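Local coordinates for protein probable tRNA pseudouridine synthase D (Methanosarcina mazei, PDB 1Z2Z) that probably converts uridine 13 of transfer RNA to pseudouridine, as a tRNA pseudouridine synthase of the TruD family, at residues L14-T20 / R427-V432; V166-F170 / Y278-C283; V3-E7 / K431-L435; Q25-E29 / E402-G406. All coordinates share one frame. Residues are numbered along the deposited sequence.

Contact 1: L14-T20 / R427-V432; sequences LYSTDTT and REYMKV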
loop_
_atom_site.group_PDB
_atom_site.type_symbol
_atom_site.label_atom_id
_atom_site.label_comp_id
_atom_site.label_asym_id
_atom_site.label_seq_id
_atom_site.Cartn_x
_atom_site.Cartn_y
_atom_site.Cartn_z
ATOM N N LEU A 14 -14.524 -8.921 0.674
ATOM C CA LEU A 14 -15.147 -9.211 1.955
ATOM C C LEU A 14 -14.419 -8.539 3.094
ATOM O O LEU A 14 -13.697 -7.575 2.883
ATOM C CB LEU A 14 -15.193 -10.719 2.185
ATOM C CG LEU A 14 -13.843 -11.423 2.126
ATOM C CD1 LEU A 14 -13.270 -11.652 3.517
ATOM C CD2 LEU A 14 -14.054 -12.734 1.433
ATOM N N TYR A 15 -14.605 -9.074 4.297
ATOM C CA TYR A 15 -14.009 -8.527 5.512
ATOM C C TYR A 15 -13.746 -9.643 6.523
ATOM O O TYR A 15 -14.638 -10.444 6.809
ATOM C CB TYR A 15 -14.973 -7.517 6.142
ATOM C CG TYR A 15 -15.347 -6.342 5.261
ATOM C CD1 TYR A 15 -14.546 -5.203 5.211
ATOM C CD2 TYR A 15 -16.525 -6.347 4.510
ATOM C CE1 TYR A 15 -14.913 -4.093 4.444
ATOM C CE2 TYR A 15 -16.899 -5.237 3.737
ATOM C CZ TYR A 15 -16.089 -4.117 3.713
ATOM O OH TYR A 15 -16.438 -3.017 2.967
ATOM N N SER A 16 -12.536 -9.689 7.079
ATOM C CA SER A 16 -12.205 -10.720 8.064
ATOM C C SER A 16 -13.140 -10.598 9.276
ATOM O O SER A 16 -13.353 -11.558 10.024
ATOM C CB SER A 16 -10.748 -10.583 8.517
ATOM O OG SER A 16 -10.631 -9.714 9.629
ATOM N N THR A 17 -13.700 -9.409 9.465
ATOM C CA THR A 17 -14.612 -9.167 10.573
ATOM C C THR A 17 -16.052 -9.150 10.052
ATOM O O THR A 17 -16.309 -8.677 8.945
ATOM C CB THR A 17 -14.319 -7.814 11.233
ATOM O OG1 THR A 17 -14.552 -6.771 10.280
ATOM C CG2 THR A 17 -12.873 -7.747 11.711
ATOM N N ASP A 18 -16.986 -9.663 10.848
ATOM C CA ASP A 18 -18.396 -9.691 10.448
ATOM C C ASP A 18 -19.185 -8.536 11.079
ATOM O O ASP A 18 -20.417 -8.530 11.059
ATOM C CB ASP A 18 -19.030 -11.015 10.867
ATOM C CG ASP A 18 -18.915 -11.255 12.351
ATOM O OD1 ASP A 18 -18.189 -12.197 12.748
ATOM O OD2 ASP A 18 -19.539 -10.488 13.121
ATOM N N THR A 19 -18.470 -7.573 11.653
ATOM C CA THR A 19 -19.106 -6.420 12.273
ATOM C C THR A 19 -19.676 -5.512 11.200
ATOM O O THR A 19 -19.317 -5.612 10.023
ATOM C CB THR A 19 -18.112 -5.605 13.104
ATOM O OG1 THR A 19 -16.897 -5.428 12.357
ATOM C CG2 THR A 19 -17.818 -6.307 14.412
ATOM N N THR A 20 -20.559 -4.610 11.612
ATOM C CA THR A 20 -21.190 -3.699 10.676
ATOM C C THR A 20 -20.284 -2.524 10.346
ATOM O O THR A 20 -19.505 -2.069 11.183
ATOM C CB THR A 20 -22.557 -3.207 11.222
ATOM O OG1 THR A 20 -23.118 -2.239 10.331
ATOM C CG2 THR A 20 -22.389 -2.605 12.591
ATOM N N ARG A 427 -10.226 -0.113 6.819
ATOM C CA ARG A 427 -11.233 -0.844 6.061
ATOM C C ARG A 427 -12.058 -1.816 6.934
ATOM O O ARG A 427 -13.270 -1.912 6.776
ATOM C CB ARG A 427 -10.561 -1.601 4.917
ATOM C CG ARG A 427 -11.528 -2.142 3.882
ATOM C CD ARG A 427 -10.795 -2.916 2.786
ATOM N NE ARG A 427 -10.778 -4.347 3.063
ATOM C CZ ARG A 427 -11.736 -5.195 2.698
ATOM N NH1 ARG A 427 -12.795 -4.771 2.024
ATOM N NH2 ARG A 427 -11.642 -6.470 3.028
ATOM N N GLU A 428 -11.418 -2.531 7.856
ATOM C CA GLU A 428 -12.159 -3.463 8.704
ATOM C C GLU A 428 -13.029 -2.728 9.725
ATOM O O GLU A 428 -13.973 -3.300 10.274
ATOM C CB GLU A 428 -11.208 -4.424 9.438
ATOM C CG GLU A 428 -10.355 -5.313 8.525
ATOM C CD GLU A 428 -11.171 -6.236 7.622
ATOM O OE1 GLU A 428 -10.897 -6.239 6.393
ATOM O OE2 GLU A 428 -12.073 -6.955 8.127
ATOM N N TYR A 429 -12.706 -1.461 9.981
ATOM C CA TYR A 429 -13.470 -0.652 10.926
ATOM C C TYR A 429 -14.563 0.171 10.282
ATOM O O TYR A 429 -15.605 0.398 10.893
ATOM C CB TYR A 429 -12.574 0.312 11.693
ATOM C CG TYR A 429 -11.869 -0.324 12.846
ATOM C CD1 TYR A 429 -10.699 -1.041 12.650
ATOM C CD2 TYR A 429 -12.380 -0.223 14.142
ATOM C CE1 TYR A 429 -10.050 -1.639 13.711
ATOM C CE2 TYR A 429 -11.733 -0.829 15.216
ATOM C CZ TYR A 429 -10.568 -1.533 14.986
ATOM O OH TYR A 429 -9.911 -2.148 16.018
HETATM N N MSE A 430 -14.333 0.634 9.060
HETATM C CA MSE A 430 -15.326 1.455 8.390
HETATM C C MSE A 430 -16.101 0.707 7.341
HETATM O O MSE A 430 -17.247 1.047 7.053
HETATM C CB MSE A 430 -14.672 2.661 7.726
HETATM C CG MSE A 430 -14.162 3.711 8.679
HETATM SE SE MSE A 430 -13.029 4.951 7.722
HETATM C CE MSE A 430 -14.389 6.205 7.136
ATOM N N LYS A 431 -15.471 -0.302 6.758
ATOM C CA LYS A 431 -16.104 -1.095 5.705
ATOM C C LYS A 431 -16.902 -0.197 4.766
ATOM O O LYS A 431 -18.111 -0.353 4.637
ATOM C CB LYS A 431 -17.031 -2.164 6.308
ATOM C CG LYS A 431 -16.325 -3.195 7.191
ATOM C CD LYS A 431 -17.226 -4.373 7.526
ATOM C CE LYS A 431 -16.555 -5.350 8.475
ATOM N NZ LYS A 431 -16.350 -4.814 9.857
ATOM N N VAL A 432 -16.230 0.746 4.122
ATOM C CA VAL A 432 -16.906 1.640 3.187
ATOM C C VAL A 432 -16.102 1.771 1.914
ATOM O O VAL A 432 -14.983 1.273 1.831
ATOM C CB VAL A 432 -17.110 3.054 3.781
ATOM C CG1 VAL A 432 -18.126 3.008 4.921
ATOM C CG2 VAL A 432 -15.788 3.590 4.277
#
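Segment 14-20 is an irregular loop running past the C-terminal end of helix 423-430; the CA atoms of Tyr15 and Glu428 approach to 6.3 Å, those of Thr20 and Lys431 to 7.6 Å. Lys431 N still bonds Arg427 O (2.7 Å), but Lys431 itself leaves helical geometry with positive phi (40°), and its CA-CB bond points toward the loop. Its chain lies across Tyr15: Lys431 CG is 3.4 Å from the ring centroid and 22° off the normal, a CH-pi contact. Beyond the ring, Lys431 NZ reaches Thr19 OG1 (2.6 Å), Thr17 OG1 (2.7 Å) and Glu428 O (2.8 Å), with a weak bond to Thr19 O (3.1 Å). The ammonium thus ties the loop to the helix end. Glu428 OE2 accepts from Thr17 N (3.2 Å) and Thr17 OG1 (3.3 Å), while Glu428 OE1 forms a salt bridge with Arg427 NH2 (3.5 Å). That same NH2 donates a very short bond, 2.3 Å, to Leu14 O, and the guanidinium presents a face to Tyr15 CE1. This polar pairing is buried, joining the N-terminal loop to the last helix of the chain. Arg427 has a second anionic partner in Glu7, Ser16 OG bonds Gln163 and Thr19 OG1 bonds Thr156 of helix 146-163, Leu14 packs on helix 263-287, and Glu428 rests against strand 165-167.

Contact 2: V166-F170 / Y278-C283; sequences VPNFF and YNIILC
A sulfur-aromatic contact with the sulfur at the ring edge marks this buried site in the TRUD region, where the end of strand 165-167, which pairs antiparallel with strand 389-391, packs on helix 263-287: Cys283 SG lies 4.4 Å from the centroid of the Phe169 ring, 73° off its normal. Segment 166-170 leaves the strand after Pro167 and turns at Asn168 (phi/psi -86/51°), the centre of an inverse gamma turn with a weak bond from Phe169 N to Pro167 O (3.0 Å). Segment 278-283 is helical throughout, with Leu282 N bonded to Tyr278 O at 3.0 Å. The CA atoms of Phe169 and Asn279 come closest, 5.7 Å apart. Phe169 (chi1 -78°, m) brings its ring end nearer the helix, where Leu282 CD1 lies over one face and Leu282 CB is 4.0 Å from Phe169 CE1. Pro167 CB meets Leu282 CD2 at 4.2 Å. Tyr278 (chi1 164°, t) points toward the strand end, and its hydroxyl bonds Glu387 O. Its ring receives the edge of Phe170 (chi1 -92°) in an offset edge-to-face pair, centroids 5.5 Å apart and planes at 81°; the closest atoms of that pair are Phe170 CD2 and Tyr278 CD1, at 3.6 Å.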
loop_
_atom_site.group_PDB
_atom_site.type_symbol
_atom_site.label_atom_id
_atom_site.label_comp_id
_atom_site.label_asym_id
_atom_site.label_seq_id
_atom_site.Cartn_x
_atom_site.Cartn_y
_atom_site.Cartn_z
ATOM N N VAL A 166 -5.471 -7.611 11.080
ATOM C CA VAL A 166 -6.301 -7.426 9.896
ATOM C C VAL A 166 -5.610 -8.089 8.703
ATOM O O VAL A 166 -4.391 -8.224 8.686
ATOM C CB VAL A 166 -6.589 -5.904 9.645
ATOM C CG1 VAL A 166 -7.024 -5.258 10.951
ATOM C CG2 VAL A 166 -5.382 -5.193 9.078
ATOM N N PRO A 167 -6.384 -8.549 7.708
ATOM C CA PRO A 167 -5.773 -9.198 6.547
ATOM C C PRO A 167 -4.766 -8.327 5.845
ATOM O O PRO A 167 -4.917 -7.112 5.788
ATOM C CB PRO A 167 -6.973 -9.553 5.662
ATOM C CG PRO A 167 -8.006 -8.559 6.059
ATOM C CD PRO A 167 -7.844 -8.477 7.558
ATOM N N ASN A 168 -3.730 -8.958 5.316
ATOM C CA ASN A 168 -2.700 -8.213 4.623
ATOM C C ASN A 168 -3.041 -7.986 3.154
ATOM O O ASN A 168 -2.230 -8.267 2.269
ATOM C CB ASN A 168 -1.361 -8.932 4.732
ATOM C CG ASN A 168 -0.203 -8.010 4.446
ATOM O OD1 ASN A 168 0.089 -7.121 5.253
ATOM N ND2 ASN A 168 0.445 -8.183 3.282
ATOM N N PHE A 169 -4.243 -7.470 2.903
ATOM C CA PHE A 169 -4.721 -7.195 1.542
ATOM C C PHE A 169 -3.917 -6.113 0.817
ATOM O O PHE A 169 -3.319 -5.240 1.449
ATOM C CB PHE A 169 -6.183 -6.747 1.582
ATOM C CG PHE A 169 -7.178 -7.867 1.772
ATOM C CD1 PHE A 169 -7.334 -8.853 0.803
ATOM C CD2 PHE A 169 -8.000 -7.900 2.896
ATOM C CE1 PHE A 169 -8.296 -9.851 0.951
ATOM C CE2 PHE A 169 -8.965 -8.895 3.051
ATOM C CZ PHE A 169 -9.114 -9.870 2.078
ATOM N N PHE A 170 -3.916 -6.170 -0.513
ATOM C CA PHE A 170 -3.220 -5.171 -1.324
ATOM C C PHE A 170 -4.209 -4.051 -1.661
ATOM O O PHE A 170 -5.092 -4.210 -2.508
ATOM C CB PHE A 170 -2.646 -5.794 -2.611
ATOM C CG PHE A 170 -1.215 -6.283 -2.469
ATOM C CD1 PHE A 170 -0.149 -5.382 -2.496
ATOM C CD2 PHE A 170 -0.942 -7.629 -2.226
ATOM C CE1 PHE A 170 1.157 -5.812 -2.278
ATOM C CE2 PHE A 170 0.362 -8.070 -2.005
ATOM C CZ PHE A 170 1.409 -7.162 -2.029
ATOM N N TYR A 278 -3.287 -12.713 -5.242
ATOM C CA TYR A 278 -3.027 -12.880 -3.834
ATOM C C TYR A 278 -4.236 -12.452 -2.972
ATOM O O TYR A 278 -4.559 -13.101 -1.975
ATOM C CB TYR A 278 -1.760 -12.110 -3.460
ATOM C CG TYR A 278 -1.613 -11.897 -1.990
ATOM C CD1 TYR A 278 -2.308 -10.890 -1.346
ATOM C CD2 TYR A 278 -0.783 -12.703 -1.235
ATOM C CE1 TYR A 278 -2.179 -10.687 0.014
ATOM C CE2 TYR A 278 -0.642 -12.509 0.125
ATOM C CZ TYR A 278 -1.342 -11.495 0.742
ATOM O OH TYR A 278 -1.177 -11.279 2.092
ATOM N N ASN A 279 -4.908 -11.371 -3.356
ATOM C CA ASN A 279 -6.075 -10.894 -2.607
ATOM C C ASN A 279 -7.176 -11.934 -2.628
ATOM O O ASN A 279 -7.700 -12.327 -1.590
ATOM C CB ASN A 279 -6.613 -9.596 -3.219
ATOM C CG ASN A 279 -5.830 -8.379 -2.788
ATOM O OD1 ASN A 279 -5.617 -7.458 -3.577
ATOM N ND2 ASN A 279 -5.410 -8.358 -1.531
ATOM N N ILE A 280 -7.539 -12.360 -3.828
ATOM C CA ILE A 280 -8.578 -13.365 -3.986
ATOM C C ILE A 280 -8.288 -14.514 -3.034
ATOM O O ILE A 280 -9.119 -14.854 -2.188
ATOM C CB ILE A 280 -8.589 -13.893 -5.415
ATOM C CG1 ILE A 280 -8.661 -12.707 -6.381
ATOM C CG2 ILE A 280 -9.762 -14.802 -5.623
ATOM C CD1 ILE A 280 -8.671 -13.106 -7.813
ATOM N N ILE A 281 -7.091 -15.093 -3.172
ATOM C CA ILE A 281 -6.663 -16.216 -2.344
ATOM C C ILE A 281 -6.862 -15.974 -0.856
ATOM O O ILE A 281 -7.398 -16.829 -0.148
ATOM C CB ILE A 281 -5.179 -16.552 -2.589
ATOM C CG1 ILE A 281 -5.017 -17.188 -3.974
ATOM C CG2 ILE A 281 -4.655 -17.484 -1.488
ATOM C CD1 ILE A 281 -3.583 -17.318 -4.441
ATOM N N LEU A 282 -6.431 -14.814 -0.385
ATOM C CA LEU A 282 -6.554 -14.472 1.022
ATOM C C LEU A 282 -8.007 -14.489 1.490
ATOM O O LEU A 282 -8.293 -14.794 2.655
ATOM C CB LEU A 282 -5.962 -13.093 1.272
ATOM C CG LEU A 282 -5.244 -12.977 2.613
ATOM C CD1 LEU A 282 -4.646 -11.580 2.721
ATOM C CD2 LEU A 282 -6.199 -13.257 3.772
ATOM N N CYS A 283 -8.914 -14.158 0.572
ATOM C CA CYS A 283 -10.351 -14.116 0.841
ATOM C C CYS A 283 -10.918 -15.514 0.906
ATOM O O CYS A 283 -11.525 -15.916 1.901
ATOM C CB CYS A 283 -11.071 -13.354 -0.275
ATOM S SG CYS A 283 -10.750 -11.584 -0.339
#

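Contact 3: V3-E7 / K431-L435; sequences VPEIE and KVNPL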
loop_
_atom_site.group_PDB
_atom_site.type_symbol
_atom_site.label_atom_id
_atom_site.label_comp_id
_atom_site.label_asym_id
_atom_site.label_seq_id
_atom_site.Cartn_x
_atom_site.Cartn_y
_atom_site.Cartn_z
ATOM N N VAL A 3 -19.777 -5.083 -0.528
ATOM C CA VAL A 3 -18.443 -4.518 -0.776
ATOM C C VAL A 3 -18.393 -3.775 -2.113
ATOM O O VAL A 3 -18.871 -4.275 -3.140
ATOM C CB VAL A 3 -17.345 -5.619 -0.787
ATOM C CG1 VAL A 3 -16.024 -5.052 -1.311
ATOM C CG2 VAL A 3 -17.154 -6.173 0.613
ATOM N N PRO A 4 -17.786 -2.575 -2.119
ATOM C CA PRO A 4 -17.696 -1.787 -3.345
ATOM C C PRO A 4 -17.032 -2.515 -4.487
ATOM O O PRO A 4 -16.063 -3.258 -4.301
ATOM C CB PRO A 4 -16.925 -0.546 -2.909
ATOM C CG PRO A 4 -16.115 -1.023 -1.768
ATOM C CD PRO A 4 -17.056 -1.918 -1.022
ATOM N N GLU A 5 -17.584 -2.308 -5.673
ATOM C CA GLU A 5 -17.054 -2.914 -6.877
ATOM C C GLU A 5 -15.579 -2.575 -7.018
ATOM O O GLU A 5 -14.784 -3.405 -7.450
ATOM C CB GLU A 5 -17.815 -2.395 -8.094
ATOM C CG GLU A 5 -19.079 -3.162 -8.397
ATOM C CD GLU A 5 -18.791 -4.590 -8.799
ATOM O OE1 GLU A 5 -18.933 -5.495 -7.946
ATOM O OE2 GLU A 5 -18.410 -4.798 -9.971
ATOM N N ILE A 6 -15.220 -1.352 -6.645
ATOM C CA ILE A 6 -13.842 -0.910 -6.752
ATOM C C ILE A 6 -12.877 -1.888 -6.112
ATOM O O ILE A 6 -11.844 -2.216 -6.693
ATOM C CB ILE A 6 -13.669 0.510 -6.151
ATOM C CG1 ILE A 6 -14.277 1.521 -7.109
ATOM C CG2 ILE A 6 -12.199 0.851 -5.957
ATOM C CD1 ILE A 6 -13.879 1.273 -8.557
ATOM N N GLU A 7 -13.229 -2.365 -4.927
ATOM C CA GLU A 7 -12.398 -3.319 -4.212
ATOM C C GLU A 7 -12.548 -4.762 -4.743
ATOM O O GLU A 7 -11.631 -5.570 -4.621
ATOM C CB GLU A 7 -12.703 -3.250 -2.705
ATOM C CG GLU A 7 -12.094 -2.032 -1.996
ATOM C CD GLU A 7 -12.489 -1.928 -0.525
ATOM O OE1 GLU A 7 -11.870 -1.128 0.214
ATOM O OE2 GLU A 7 -13.427 -2.642 -0.112
ATOM N N LYS A 431 -15.471 -0.302 6.758
ATOM C CA LYS A 431 -16.104 -1.095 5.705
ATOM C C LYS A 431 -16.902 -0.197 4.766
ATOM O O LYS A 431 -18.111 -0.353 4.637
ATOM C CB LYS A 431 -17.031 -2.164 6.308
ATOM C CG LYS A 431 -16.325 -3.195 7.191
ATOM C CD LYS A 431 -17.226 -4.373 7.526
ATOM C CE LYS A 431 -16.555 -5.350 8.475
ATOM N NZ LYS A 431 -16.350 -4.814 9.857
ATOM N N VAL A 432 -16.230 0.746 4.122
ATOM C CA VAL A 432 -16.906 1.640 3.187
ATOM C C VAL A 432 -16.102 1.771 1.914
ATOM O O VAL A 432 -14.983 1.273 1.831
ATOM C CB VAL A 432 -17.110 3.054 3.781
ATOM C CG1 VAL A 432 -18.126 3.008 4.921
ATOM C CG2 VAL A 432 -15.788 3.590 4.277
ATOM N N ASN A 433 -16.668 2.447 0.922
ATOM C CA ASN A 433 -15.977 2.630 -0.346
ATOM C C ASN A 433 -14.625 3.302 -0.099
ATOM O O ASN A 433 -14.520 4.260 0.671
ATOM C CB ASN A 433 -16.834 3.467 -1.298
ATOM C CG ASN A 433 -16.268 3.519 -2.710
ATOM O OD1 ASN A 433 -15.228 4.128 -2.952
ATOM N ND2 ASN A 433 -16.953 2.876 -3.647
ATOM N N PRO A 434 -13.564 2.788 -0.742
ATOM C CA PRO A 434 -12.202 3.322 -0.607
ATOM C C PRO A 434 -12.075 4.787 -1.038
ATOM O O PRO A 434 -11.113 5.469 -0.675
ATOM C CB PRO A 434 -11.375 2.377 -1.477
ATOM C CG PRO A 434 -12.350 1.952 -2.530
ATOM C CD PRO A 434 -13.593 1.682 -1.717
ATOM N N LEU A 435 -13.051 5.260 -1.809
ATOM C CA LEU A 435 -13.065 6.645 -2.270
ATOM C C LEU A 435 -13.825 7.540 -1.272
ATOM O O LEU A 435 -13.528 8.725 -1.145
ATOM C CB LEU A 435 -13.696 6.721 -3.667
ATOM C CG LEU A 435 -12.972 5.907 -4.752
ATOM C CD1 LEU A 435 -13.650 6.133 -6.088
ATOM C CD2 LEU A 435 -11.499 6.313 -4.831
#
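The proline-led start of helix 5-8 packs against an Asx turn in the C-terminal tail that follows helix 423-430. The tail starts at Lys431, whose positive phi (40°) ends the helix and whose side chain leads away from segment 3-7, toward Thr17 and Thr19. At Val432 the backbone is extended (phi/psi -134/173°) and CA-CB points away, so the carbonyl makes the approach: Val432 O lies 4.4 Å from Pro4 CG. Asn433 is nearest in register, its CA 5.6 Å from that of Pro4, and Asn433 ND2 sits 3.5 Å from Pro4 CB. Pro434 then makes the main apolar contact. Its CD meets Pro4 CG at 3.7 Å and its CG meets Ile6 CG2 at 3.6 Å, so the Pro434 ring touches both the N-cap residue and the first turn of the helix. Pro434 CD is also 3.8 Å from Glu7 OE1; the other carboxylate oxygen, Glu7 OE2, is in a salt bridge with Arg427. Ile172 touches both Ile6 and Pro434, extending this partly exposed packing of the two chain termini. Leu435 adds little contact, but its backbone closes the Asx turn that shapes the tail: Leu435 N donates to Asn433 OD1 at 2.7 Å and 157°.

Contact 4: Q25-E29 / E402-G406; sequences QLRQE and ELNPG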
loop_
_atom_site.group_PDB
_atom_site.type_symbol
_atom_site.label_atom_id
_atom_site.label_comp_id
_atom_site.label_asym_id
_atom_site.label_seq_id
_atom_site.Cartn_x
_atom_site.Cartn_y
_atom_site.Cartn_z
ATOM N N GLN A 25 -16.740 9.447 7.933
ATOM C CA GLN A 25 -15.770 10.077 7.044
ATOM C C GLN A 25 -14.458 10.389 7.750
ATOM O O GLN A 25 -14.395 10.398 8.982
ATOM C CB GLN A 25 -16.366 11.357 6.485
ATOM C CG GLN A 25 -16.830 12.285 7.578
ATOM C CD GLN A 25 -17.591 13.469 7.045
ATOM O OE1 GLN A 25 -17.723 14.485 7.729
ATOM N NE2 GLN A 25 -18.110 13.349 5.824
ATOM N N LEU A 26 -13.416 10.650 6.966
ATOM C CA LEU A 26 -12.101 10.943 7.532
ATOM C C LEU A 26 -11.473 12.237 7.006
ATOM O O LEU A 26 -11.927 12.802 6.012
ATOM C CB LEU A 26 -11.141 9.786 7.253
ATOM C CG LEU A 26 -11.515 8.341 7.582
ATOM C CD1 LEU A 26 -10.276 7.483 7.306
ATOM C CD2 LEU A 26 -11.963 8.184 9.039
ATOM N N ARG A 27 -10.424 12.698 7.679
ATOM C CA ARG A 27 -9.748 13.911 7.259
ATOM C C ARG A 27 -10.704 15.098 7.248
ATOM O O ARG A 27 -10.570 16.006 6.421
ATOM C CB ARG A 27 -9.162 13.749 5.847
ATOM C CG ARG A 27 -7.732 13.221 5.758
ATOM C CD ARG A 27 -7.711 11.724 5.538
ATOM N NE ARG A 27 -6.574 11.265 4.729
ATOM C CZ ARG A 27 -5.303 11.240 5.132
ATOM N NH1 ARG A 27 -4.965 11.651 6.340
ATOM N NH2 ARG A 27 -4.359 10.777 4.333
ATOM N N GLN A 28 -11.683 15.095 8.143
ATOM C CA GLN A 28 -12.614 16.211 8.166
ATOM C C GLN A 28 -11.867 17.418 8.719
ATOM O O GLN A 28 -12.103 18.556 8.315
ATOM C CB GLN A 28 -13.835 15.910 9.034
ATOM C CG GLN A 28 -15.097 16.564 8.469
ATOM C CD GLN A 28 -16.190 16.737 9.494
ATOM O OE1 GLN A 28 -16.635 15.774 10.118
ATOM N NE2 GLN A 28 -16.635 17.975 9.672
ATOM N N GLU A 29 -10.949 17.148 9.640
ATOM C CA GLU A 29 -10.135 18.183 10.251
ATOM C C GLU A 29 -8.688 17.731 10.328
ATOM O O GLU A 29 -8.402 16.648 10.821
ATOM C CB GLU A 29 -10.675 18.510 11.638
ATOM C CG GLU A 29 -11.965 19.264 11.539
ATOM C CD GLU A 29 -11.783 20.510 10.720
ATOM O OE1 GLU A 29 -12.773 20.984 10.091
ATOM O OE2 GLU A 29 -10.628 21.020 10.717
ATOM N N GLU A 402 -18.450 16.865 18.012
ATOM C CA GLU A 402 -18.901 18.237 17.949
ATOM C C GLU A 402 -19.177 18.662 16.503
ATOM O O GLU A 402 -20.277 19.104 16.184
ATOM C CB GLU A 402 -17.833 19.150 18.550
ATOM C CG GLU A 402 -17.077 18.565 19.755
ATOM C CD GLU A 402 -16.153 17.389 19.405
ATOM O OE1 GLU A 402 -15.309 17.512 18.476
ATOM O OE2 GLU A 402 -16.270 16.337 20.079
ATOM N N LEU A 403 -18.186 18.530 15.625
ATOM C CA LEU A 403 -18.371 18.937 14.237
ATOM C C LEU A 403 -19.631 18.414 13.568
ATOM O O LEU A 403 -20.117 19.018 12.619
ATOM C CB LEU A 403 -17.177 18.524 13.389
ATOM C CG LEU A 403 -15.904 19.360 13.437
ATOM C CD1 LEU A 403 -15.102 19.078 14.696
ATOM C CD2 LEU A 403 -15.100 19.013 12.195
ATOM N N ASN A 404 -20.148 17.283 14.046
ATOM C CA ASN A 404 -21.359 16.693 13.474
ATOM C C ASN A 404 -22.326 16.335 14.588
ATOM O O ASN A 404 -22.321 15.205 15.082
ATOM C CB ASN A 404 -21.032 15.429 12.676
ATOM C CG ASN A 404 -20.107 15.697 11.502
ATOM O OD1 ASN A 404 -20.521 16.241 10.472
ATOM N ND2 ASN A 404 -18.839 15.318 11.653
ATOM N N PRO A 405 -23.185 17.293 14.987
ATOM C CA PRO A 405 -24.179 17.114 16.052
ATOM C C PRO A 405 -25.202 16.019 15.747
ATOM O O PRO A 405 -25.844 16.028 14.691
ATOM C CB PRO A 405 -24.797 18.499 16.165
ATOM C CG PRO A 405 -24.720 19.010 14.762
ATOM C CD PRO A 405 -23.350 18.602 14.325
ATOM N N GLY A 406 -25.342 15.078 16.685
ATOM C CA GLY A 406 -26.270 13.973 16.523
ATOM C C GLY A 406 -25.565 12.699 16.083
ATOM O O GLY A 406 -26.082 11.592 16.276
#
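This is a surface loop-to-loop contact, in which the hairpin loop between antiparallel strands 398-400 and 408-417 meets the loop ahead of strand 33-39. The backbones stay apart, 8.8 Å between the CA atoms of Gln28 and Leu403, so side chains bridge the gap. Arg27, with left-handed angles (phi/psi 59/32°), reorients the chain. Gln28 next to it points toward the hairpin, whereas Arg27 faces the other way, out of reach of the hairpin, and forms a salt bridge with Asp86, the predicted nucleophile. The contact itself is loop packing away from that site. Gln28 is stretched out by its chi2 of -159° (t), from a chi1 of -146° between wells. Leu403 adopts m,p (-79°, 78°), which carries CD2 to 3.2 Å from Glu29 CG and 3.1 Å from Gln28 NE2, both tight. Glu29 is folded (m,m; -72°, -56°), bringing its CG to that meeting point. Asn404, chi1 -61° (m), points its amide at the loop; the same ND2 is bonded to Asp401 OD2, within the hairpin loop. One clear polar bond joins the segments: Asn404 ND2 donates to Gln28 OE1 at 2.7 Å, with an N-H...O angle of 159°.

From the N terminus the chain opens contact 3 at 3-7, contact 1 at 14-20 and contact 4 at 25-29, then makes contact 2 between 166-170 and 278-283. Segment 402-406 closes contact 4, and 427-432 and 431-435 close contacts 1 and 3 on one shared stretch (Lys431, Val432). Contact 2 nests inside contact 4, and contact 4 inside both contacts 1 and 3. The Arg427-Glu7 salt bridge also joins contacts 1 and 3. Contact 2 packs against contact 1, linking helix 263-287 to the joined chain ends. Contact 4, centred about 31 Å from the centre of contact 2, ties the N-terminal loop to a hairpin of the large mixed sheet and touches contact 1, Met430 CE lying 3.6 Å from Leu26 CG.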